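Local coordinates for putative uncharacterized protein (Campylobacter jejuni, PDB 5TPU) that is of unknown function but belongs to the WxcM-like family of the cupin clan and binds thymidine-5'-diphosphate, at residues M5-C9 / L75-Y81; M66-D72 / I84-P89. The protein carries 3 engineered substitutions. All blocks are in the same frame, centred on the assembly; numbering follows the deposited sequence. Where two conformers were deposited one is given.

Interaction 1 of 2, residues M5-C9 / L75-Y81; sequences MIKNC and LNDGKNY
In this WxcM-like beta fold of the cupin clan, the loop leading into strand 9-13 packs against the tip of the hairpin formed by strands 71-76 and 81-86. Ile6 and Asn80 are nearest in the backbone (CA to CA 6.0 Å), and 340 Å² is buried in total. Ile6 contributes most. With phi/psi of -84/131 and an mt side chain, it extends CD1 over the base of the turn, 3.6 Å from Leu75 O, 3.6 Å from Asn80 O and 3.8 Å from Tyr81 CA; its CG1 lies 3.7 Å from Asn80 CB.

Asn80 is held within its own turn. Asp77 N donates to Asn80 O (3.1 Å), Asn80 N to Asp77 OD2 (2.6 Å) and Asn80 ND2 to Asp77 OD1 (3.0 Å). Asp77 OD2 also accepts from Lys79 N (2.9 Å), making an Asx turn. Although Met5 O is 3.4 Å from Asn80 ND2, the angle is too poor for a hydrogen bond, and the segments meet mainly by van der Waals packing, without direct hydrogen bonds between them. Met99 of strand 99-104 touches Ile6, Cys9 and Asp77. Leu75, in its mt rotamer, places CD1 3.4 Å from Cys9 SG.

Interaction 2 of 2, residues M66-D72 / I84-P89; sequences MMSGSCD and ICLNRP
Strands 71-76 and 81-86 form an antiparallel beta hairpin, and this contact is its open end, where 66-72 turns a corner at Met67 and 84-89 leaves its strand. Two backbone hydrogen bonds set the register: Cys71 N to Leu86 O (3.0 Å) and Leu86 N to Cys71 O (2.9 Å). They define Cys71-Leu86 as a hydrogen-bonded pair (CA to CA 5.5 Å), followed by the non-hydrogen-bonded pair Asp72-Cys85 (4.4 Å).

CA-H...O contacts follow the same register: Asp72 CA to Ile84 O and Cys85 CA to Cys71 O, each 3.3 Å, Ser70 CA to Leu86 O at 3.1 Å and Asn87 CA to Gly69 O at 3.5 Å. Before the corner, Met66 O takes such a contact from Pro89 CA (3.1 Å). One water accepts from Met66 N (2.9 Å) and donates to Arg88 O (2.7 Å), bridging the chains where direct pairing has ended.

Apolar packing gathers on the Cys71-Leu86 face. Leu86 (mt) sets CB 3.9 Å from Met66 CG and 4.4 Å from Cys71 SG, while Leu93 of strand 91-95 also touches Leu86. On the other face Asp72 OD1 lies 3.6 Å from Cys85 CB, and Asp72 OD2 accepts a hydrogen bond from Asn105 ND2. Pro89 O accepts from Tyr42 OH of the second subunit.

The hydrogen-bonded ladder ends at Cys71-Leu86; beyond it Met66 O, facing a proline nitrogen without hydrogen, meets Pro89 CA-H instead.

Overall arrangement
Interactions 1 and 2 lie at the two ends of one hairpin, strands 71-76 and 81-86, centres 19 Å apart. Their segments alternate along the chain (5-9, 66-72, 75-81, 84-89), so the N-terminal loop meets the turn, whereas the open ends of the hairpin strands, with the chain leading in and out, meet each other. Interaction 1 is a surface contact untouched by the second subunit; interaction 2 is partly buried and reaches that subunit through Met67, Ser68 and Pro89. Leu75 CD1 packs 3.5 Å from Ile84 CD1, joining them directly. The hairpin spans from the N-terminal loop to the chain bordering the second subunit, with the side chains of Leu75 and Cys71 about 14 and 13 Å from bound thymidine-5'-diphosphate.

Interaction 1 of 2, residues M5-C9 / L75-Y81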
ATOM      1  N   MET A   5       1.770 -27.681  -0.705  1.00 43.99           N
ATOM      2  CA  MET A   5       3.068 -28.072  -0.197  1.00 41.90           C
ATOM      3  C   MET A   5       4.138 -27.044  -0.451  1.00 41.29           C
ATOM      4  O   MET A   5       5.314 -27.382  -0.332  1.00 40.82           O
ATOM      5  CB  MET A   5       3.516 -29.375  -0.851  1.00 50.06           C
ATOM      6  CG  MET A   5       2.450 -30.454  -0.885  1.00 53.65           C
ATOM      7  SD  MET A   5       3.200 -32.011  -1.383  1.00 56.06           S
ATOM      8  CE  MET A   5       4.180 -32.396   0.082  1.00 55.55           C
ATOM      9  N   ILE A   6       3.759 -25.804  -0.775  1.00 35.63           N
ATOM     10  CA  ILE A   6       4.748 -24.808  -1.178  1.00 34.76           C
ATOM     11  C   ILE A   6       5.335 -24.163   0.053  1.00 32.76           C
ATOM     12  O   ILE A   6       4.607 -23.710   0.927  1.00 35.83           O
ATOM     13  CB  ILE A   6       4.134 -23.782  -2.129  1.00 35.39           C
ATOM     14  CG1 ILE A   6       3.986 -24.446  -3.472  1.00 36.75           C
ATOM     15  CG2 ILE A   6       5.016 -22.548  -2.311  1.00 35.38           C
ATOM     16  CD1 ILE A   6       3.313 -23.567  -4.481  1.00 38.60           C
ATOM     17  N   LYS A   7       6.650 -24.084   0.120  1.00 36.88           N
ATOM     18  CA  LYS A   7       7.252 -23.714   1.385  1.00 42.36           C
ATOM     19  C   LYS A   7       7.201 -22.200   1.547  1.00 38.71           C
ATOM     20  O   LYS A   7       6.727 -21.703   2.575  1.00 36.61           O
ATOM     21  CB  LYS A   7       8.671 -24.248   1.534  1.00 49.39           C
ATOM     22  CG  LYS A   7       9.160 -24.150   2.980  1.00 62.88           C
ATOM     23  CD  LYS A   7       9.385 -25.516   3.636  1.00 70.61           C
ATOM     24  CE  LYS A   7       9.987 -25.379   5.029  1.00 67.63           C
ATOM     25  NZ  LYS A   7      11.331 -24.731   5.002  1.00 67.29           N
ATOM     26  N   ASN A   8       7.614 -21.460   0.527  1.00 31.97           N
ATOM     27  CA  ASN A   8       7.967 -20.069   0.774  1.00 34.30           C
ATOM     28  C   ASN A   8       6.835 -19.048   0.654  1.00 30.74           C
ATOM     29  O   ASN A   8       7.076 -17.937   0.209  1.00 35.50           O
ATOM     30  CB  ASN A   8       9.130 -19.659  -0.111  1.00 33.21           C
ATOM     31  CG  ASN A   8      10.423 -20.284   0.322  1.00 37.45           C
ATOM     32  OD1 ASN A   8      10.561 -20.752   1.454  1.00 38.36           O
ATOM     33  ND2 ASN A   8      11.388 -20.289  -0.574  1.00 35.45           N
ATOM     34  N   CYS A   9       5.633 -19.415   1.083  1.00 27.77           N
ATOM     35  CA  CYS A   9       4.482 -18.518   1.025  0.50 27.57           C
ATOM     36  C   CYS A   9       3.554 -18.764   2.195  1.00 28.62           C
ATOM     37  O   CYS A   9       3.548 -19.845   2.773  1.00 24.85           O
ATOM     38  CB  CYS A   9       3.711 -18.745  -0.258  0.50 27.07           C
ATOM     39  SG  CYS A   9       4.781 -18.714  -1.699  0.50 31.27           S
ATOM     40  N   LEU A  75       1.390 -19.877  -7.809  1.00 23.22           N
ATOM     41  CA  LEU A  75       2.726 -19.929  -7.250  1.00 23.74           C
ATOM     42  C   LEU A  75       3.382 -21.258  -7.629  1.00 25.21           C
ATOM     43  O   LEU A  75       2.679 -22.272  -7.776  1.00 25.33           O
ATOM     44  CB  LEU A  75       2.659 -19.823  -5.739  1.00 27.06           C
ATOM     45  CG  LEU A  75       2.109 -18.554  -5.089  1.00 26.79           C
ATOM     46  CD1 LEU A  75       1.934 -18.793  -3.598  1.00 27.42           C
ATOM     47  CD2 LEU A  75       3.077 -17.408  -5.281  1.00 27.90           C
ATOM     48  N   ASN A  76       4.711 -21.230  -7.777  1.00 24.37           N
ATOM     49  CA  ASN A  76       5.498 -22.394  -8.165  1.00 26.47           C
ATOM     50  C   ASN A  76       6.877 -22.380  -7.480  1.00 28.76           C
ATOM     51  O   ASN A  76       7.641 -21.393  -7.582  1.00 28.25           O
ATOM     52  CB  ASN A  76       5.641 -22.432  -9.685  1.00 29.01           C
ATOM     53  CG  ASN A  76       6.232 -23.732 -10.168  1.00 29.41           C
ATOM     54  OD1 ASN A  76       7.285 -24.163  -9.721  1.00 24.69           O
ATOM     55  ND2 ASN A  76       5.510 -24.394 -11.055  1.00 31.97           N
ATOM     56  N   ASP A  77       7.181 -23.433  -6.718  1.00 24.88           N
ATOM     57  CA  ASP A  77       8.448 -23.418  -5.997  1.00 26.56           C
ATOM     58  C   ASP A  77       9.522 -24.237  -6.680  1.00 28.16           C
ATOM     59  O   ASP A  77      10.603 -24.358  -6.141  1.00 25.95           O
ATOM     60  CB  ASP A  77       8.299 -23.817  -4.544  1.00 25.14           C
ATOM     61  CG  ASP A  77       7.934 -25.260  -4.367  1.00 27.37           C
ATOM     62  OD1 ASP A  77       7.846 -25.625  -3.184  1.00 28.02           O
ATOM     63  OD2 ASP A  77       7.679 -25.997  -5.356  1.00 23.08           O
ATOM     64  N   GLY A  78       9.238 -24.715  -7.887  1.00 31.40           N
ATOM     65  CA  GLY A  78      10.180 -25.538  -8.654  1.00 37.40           C
ATOM     66  C   GLY A  78       9.697 -26.968  -8.635  1.00 34.76           C
ATOM     67  O   GLY A  78      10.011 -27.750  -9.519  1.00 42.08           O
ATOM     68  N   LYS A  79       8.901 -27.280  -7.623  1.00 36.45           N
ATOM     69  CA  LYS A  79       8.467 -28.629  -7.325  1.00 41.49           C
ATOM     70  C   LYS A  79       6.957 -28.702  -7.393  1.00 39.21           C
ATOM     71  O   LYS A  79       6.405 -29.534  -8.100  1.00 39.91           O
ATOM     72  CB  LYS A  79       8.944 -29.011  -5.916  1.00 40.26           C
ATOM     73  CG  LYS A  79       9.967 -30.129  -5.892  1.00 49.86           C
ATOM     74  CD  LYS A  79      11.243 -29.860  -6.673  1.00 53.16           C
ATOM     75  CE  LYS A  79      12.002 -31.174  -6.859  1.00 64.27           C
ATOM     76  NZ  LYS A  79      13.446 -30.987  -7.180  1.00 62.18           N
ATOM     77  N   ASN A  80       6.311 -27.817  -6.635  1.00 39.31           N
ATOM     78  CA  ASN A  80       4.860 -27.803  -6.416  1.00 38.63           C
ATOM     79  C   ASN A  80       4.280 -26.532  -6.981  1.00 38.91           C
ATOM     80  O   ASN A  80       4.974 -25.520  -7.022  1.00 30.66           O
ATOM     81  CB  ASN A  80       4.593 -27.762  -4.905  1.00 38.16           C
ATOM     82  CG  ASN A  80       5.455 -28.753  -4.144  1.00 45.31           C
ATOM     83  OD1 ASN A  80       5.229 -29.957  -4.278  1.00 40.98           O
ATOM     84  ND2 ASN A  80       6.479 -28.270  -3.406  1.00 40.73           N
ATOM     85  N   TYR A  81       3.004 -26.556  -7.336  1.00 37.83           N
ATOM     86  CA  TYR A  81       2.339 -25.326  -7.707  1.00 41.03           C
ATOM     87  C   TYR A  81       0.959 -25.268  -7.075  1.00 38.87           C
ATOM     88  O   TYR A  81       0.361 -26.289  -6.771  1.00 36.11           O
ATOM     89  CB  TYR A  81       2.311 -25.158  -9.230  1.00 48.11           C
ATOM     90  CG  TYR A  81       1.341 -26.068  -9.924  1.00 56.83           C
ATOM     91  CD1 TYR A  81       0.026 -25.666 -10.137  1.00 59.87           C
ATOM     92  CD2 TYR A  81       1.731 -27.332 -10.367  1.00 61.53           C
ATOM     93  CE1 TYR A  81      -0.882 -26.499 -10.763  1.00 70.44           C
ATOM     94  CE2 TYR A  81       0.825 -28.175 -11.002  1.00 72.22           C
ATOM     95  CZ  TYR A  81      -0.479 -27.748 -11.199  1.00 71.14           C
ATOM     96  OH  TYR A  81      -1.396 -28.551 -11.824  1.00 76.68           O
TER

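Interaction 2 of 2, residues M66-D72 / I84-P89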
ATOM      1  N   MET A  66      -5.026  -7.697  -2.131  1.00 15.09           N
ATOM      2  CA  MET A  66      -6.040  -7.272  -3.062  1.00 17.46           C
ATOM      3  C   MET A  66      -6.859  -6.170  -2.383  1.00 18.68           C
ATOM      4  O   MET A  66      -7.757  -6.460  -1.609  1.00 18.50           O
ATOM      5  CB  MET A  66      -6.948  -8.469  -3.431  1.00 18.28           C
ATOM      6  CG  MET A  66      -7.095  -8.772  -4.892  1.00 19.95           C
ATOM      7  SD  MET A  66      -5.660  -8.459  -5.933  1.00 20.28           S
ATOM      8  CE  MET A  66      -6.508  -7.650  -7.272  1.00 24.53           C
ATOM      9  N   MET A  67      -6.512  -4.930  -2.674  1.00 18.33           N
ATOM     10  CA  MET A  67      -7.234  -3.767  -2.192  1.00 22.44           C
ATOM     11  C   MET A  67      -8.644  -3.650  -2.737  1.00 21.79           C
ATOM     12  O   MET A  67      -9.518  -3.099  -2.079  1.00 21.83           O
ATOM     13  CB  MET A  67      -6.487  -2.486  -2.562  1.00 26.78           C
ATOM     14  CG  MET A  67      -5.238  -2.268  -1.761  1.00 36.29           C
ATOM     15  SD  MET A  67      -5.579  -1.780  -0.067  1.00 46.41           S
ATOM     16  CE  MET A  67      -7.090  -0.836  -0.159  1.00 39.28           C
ATOM     17  N   SER A  68      -8.859  -4.116  -3.956  1.00 19.98           N
ATOM     18  CA  SER A  68     -10.205  -4.240  -4.461  1.00 20.46           C
ATOM     19  C   SER A  68     -10.260  -5.267  -5.537  1.00 17.62           C
ATOM     20  O   SER A  68      -9.264  -5.490  -6.237  1.00 14.93           O
ATOM     21  CB  SER A  68     -10.741  -2.900  -4.974  1.00 23.68           C
ATOM     22  OG  SER A  68     -10.008  -2.494  -6.085  1.00 28.95           O
ATOM     23  N   GLY A  69     -11.409  -5.948  -5.602  1.00 15.53           N
ATOM     24  CA  GLY A  69     -11.615  -6.981  -6.568  1.00 17.03           C
ATOM     25  C   GLY A  69     -10.827  -8.255  -6.326  1.00 17.36           C
ATOM     26  O   GLY A  69     -10.475  -8.568  -5.212  1.00 19.98           O
ATOM     27  N   SER A  70     -10.517  -8.959  -7.393  1.00 17.08           N
ATOM     28  CA  SER A  70      -9.925 -10.244  -7.239  1.00 17.75           C
ATOM     29  C   SER A  70      -8.963 -10.618  -8.340  1.00 15.88           C
ATOM     30  O   SER A  70      -8.927 -10.040  -9.421  1.00 16.45           O
ATOM     31  CB  SER A  70     -10.981 -11.329  -7.062  1.00 17.55           C
ATOM     32  OG  SER A  70     -11.604 -11.576  -8.287  0.75 17.61           O
ATOM     33  N   CYS A  71      -8.150 -11.606  -8.009  1.00 16.80           N
ATOM     34  CA  CYS A  71      -7.260 -12.261  -8.969  1.00 18.11           C
ATOM     35  C   CYS A  71      -6.838 -13.632  -8.461  1.00 17.62           C
ATOM     36  O   CYS A  71      -7.074 -13.962  -7.324  1.00 19.14           O
ATOM     37  CB  CYS A  71      -6.010 -11.422  -9.280  1.00 16.47           C
ATOM     38  SG  CYS A  71      -4.792 -11.484  -7.960  1.00 20.36           S
ATOM     39  N   ASP A  72      -6.232 -14.409  -9.355  1.00 19.75           N
ATOM     40  CA  ASP A  72      -5.578 -15.672  -9.083  1.00 20.30           C
ATOM     41  C   ASP A  72      -4.089 -15.483  -9.269  1.00 24.27           C
ATOM     42  O   ASP A  72      -3.647 -14.833 -10.238  1.00 24.67           O
ATOM     43  CB  ASP A  72      -6.066 -16.761 -10.060  1.00 22.07           C
ATOM     44  CG  ASP A  72      -7.520 -17.034  -9.914  1.00 20.37           C
ATOM     45  OD1 ASP A  72      -8.023 -16.912  -8.769  1.00 22.62           O
ATOM     46  OD2 ASP A  72      -8.158 -17.328 -10.929  1.00 23.47           O
ATOM     47  N   ILE A  84      -3.993 -19.528  -6.027  1.00 29.14           N
ATOM     48  CA  ILE A  84      -4.540 -18.864  -4.857  1.00 29.11           C
ATOM     49  C   ILE A  84      -5.334 -17.681  -5.344  1.00 27.44           C
ATOM     50  O   ILE A  84      -4.795 -16.909  -6.122  1.00 28.23           O
ATOM     51  CB  ILE A  84      -3.433 -18.332  -3.971  1.00 28.06           C
ATOM     52  CG1 ILE A  84      -2.491 -19.509  -3.677  1.00 32.07           C
ATOM     53  CG2 ILE A  84      -4.081 -17.735  -2.732  1.00 31.09           C
ATOM     54  CD1 ILE A  84      -1.383 -19.240  -2.703  1.00 32.81           C
ATOM     55  N   CYS A  85      -6.583 -17.588  -4.890  1.00 25.90           N
ATOM     56  CA  CYS A  85      -7.462 -16.471  -5.164  1.00 22.27           C
ATOM     57  C   CYS A  85      -7.321 -15.450  -4.054  1.00 20.95           C
ATOM     58  O   CYS A  85      -7.583 -15.742  -2.877  1.00 19.36           O
ATOM     59  CB  CYS A  85      -8.927 -16.908  -5.244  1.00 24.12           C
ATOM     60  SG  CYS A  85      -9.991 -15.489  -5.690  1.00 24.64           S
ATOM     61  N   LEU A  86      -6.941 -14.238  -4.432  1.00 19.01           N
ATOM     62  CA  LEU A  86      -6.998 -13.099  -3.512  1.00 19.31           C
ATOM     63  C   LEU A  86      -8.257 -12.277  -3.839  1.00 17.81           C
ATOM     64  O   LEU A  86      -8.512 -11.941  -5.004  1.00 16.99           O
ATOM     65  CB  LEU A  86      -5.786 -12.224  -3.711  1.00 19.23           C
ATOM     66  CG  LEU A  86      -4.392 -12.820  -3.538  1.00 23.22           C
ATOM     67  CD1 LEU A  86      -3.376 -11.670  -3.513  1.00 26.65           C
ATOM     68  CD2 LEU A  86      -4.316 -13.601  -2.242  1.00 22.69           C
ATOM     69  N   ASN A  87      -9.073 -12.026  -2.837  1.00 16.43           N
ATOM     70  CA  ASN A  87     -10.372 -11.391  -3.109  1.00 19.18           C
ATOM     71  C   ASN A  87     -10.900 -10.512  -2.006  1.00 17.04           C
ATOM     72  O   ASN A  87     -12.073 -10.094  -2.005  1.00 16.15           O
ATOM     73  CB  ASN A  87     -11.393 -12.416  -3.609  1.00 20.41           C
ATOM     74  CG  ASN A  87     -11.763 -13.480  -2.583  1.00 19.45           C
ATOM     75  OD1 ASN A  87     -12.580 -14.394  -2.875  1.00 18.75           O
ATOM     76  ND2 ASN A  87     -11.202 -13.396  -1.415  1.00 16.60           N
ATOM     77  N   ARG A  88     -10.009 -10.212  -1.077  1.00 15.31           N
ATOM     78  CA  ARG A  88     -10.359  -9.348   0.015  1.00 16.03           C
ATOM     79  C   ARG A  88      -9.181  -8.557   0.571  1.00 15.83           C
ATOM     80  O   ARG A  88      -8.050  -9.048   0.576  1.00 15.86           O
ATOM     81  CB  ARG A  88     -11.092 -10.178   1.094  1.00 18.16           C
ATOM     82  CG  ARG A  88     -10.403 -11.444   1.582  1.00 18.22           C
ATOM     83  CD  ARG A  88     -11.352 -12.271   2.450  1.00 21.94           C
ATOM     84  NE  ARG A  88     -11.849 -11.391   3.512  1.00 22.03           N
ATOM     85  CZ  ARG A  88     -13.093 -11.330   3.943  1.00 21.04           C
ATOM     86  NH1 ARG A  88     -13.403 -10.434   4.858  1.00 22.63           N
ATOM     87  NH2 ARG A  88     -14.020 -12.156   3.470  1.00 26.13           N
ATOM     88  N   PRO A  89      -9.435  -7.342   1.093  1.00 15.96           N
ATOM     89  CA  PRO A  89      -8.311  -6.497   1.476  1.00 18.79           C
ATOM     90  C   PRO A  89      -7.724  -6.772   2.831  1.00 20.46           C
ATOM     91  O   PRO A  89      -6.786  -6.103   3.226  1.00 23.30           O
ATOM     92  CB  PRO A  89      -8.894  -5.085   1.451  1.00 18.08           C
ATOM     93  CG  PRO A  89     -10.331  -5.256   1.605  1.00 16.53           C
ATOM     94  CD  PRO A  89     -10.717  -6.627   1.171  1.00 16.62           C
TER
HETATM   95  O   HOH W   1      -5.885 -10.023  -0.634  1.00 14.54           O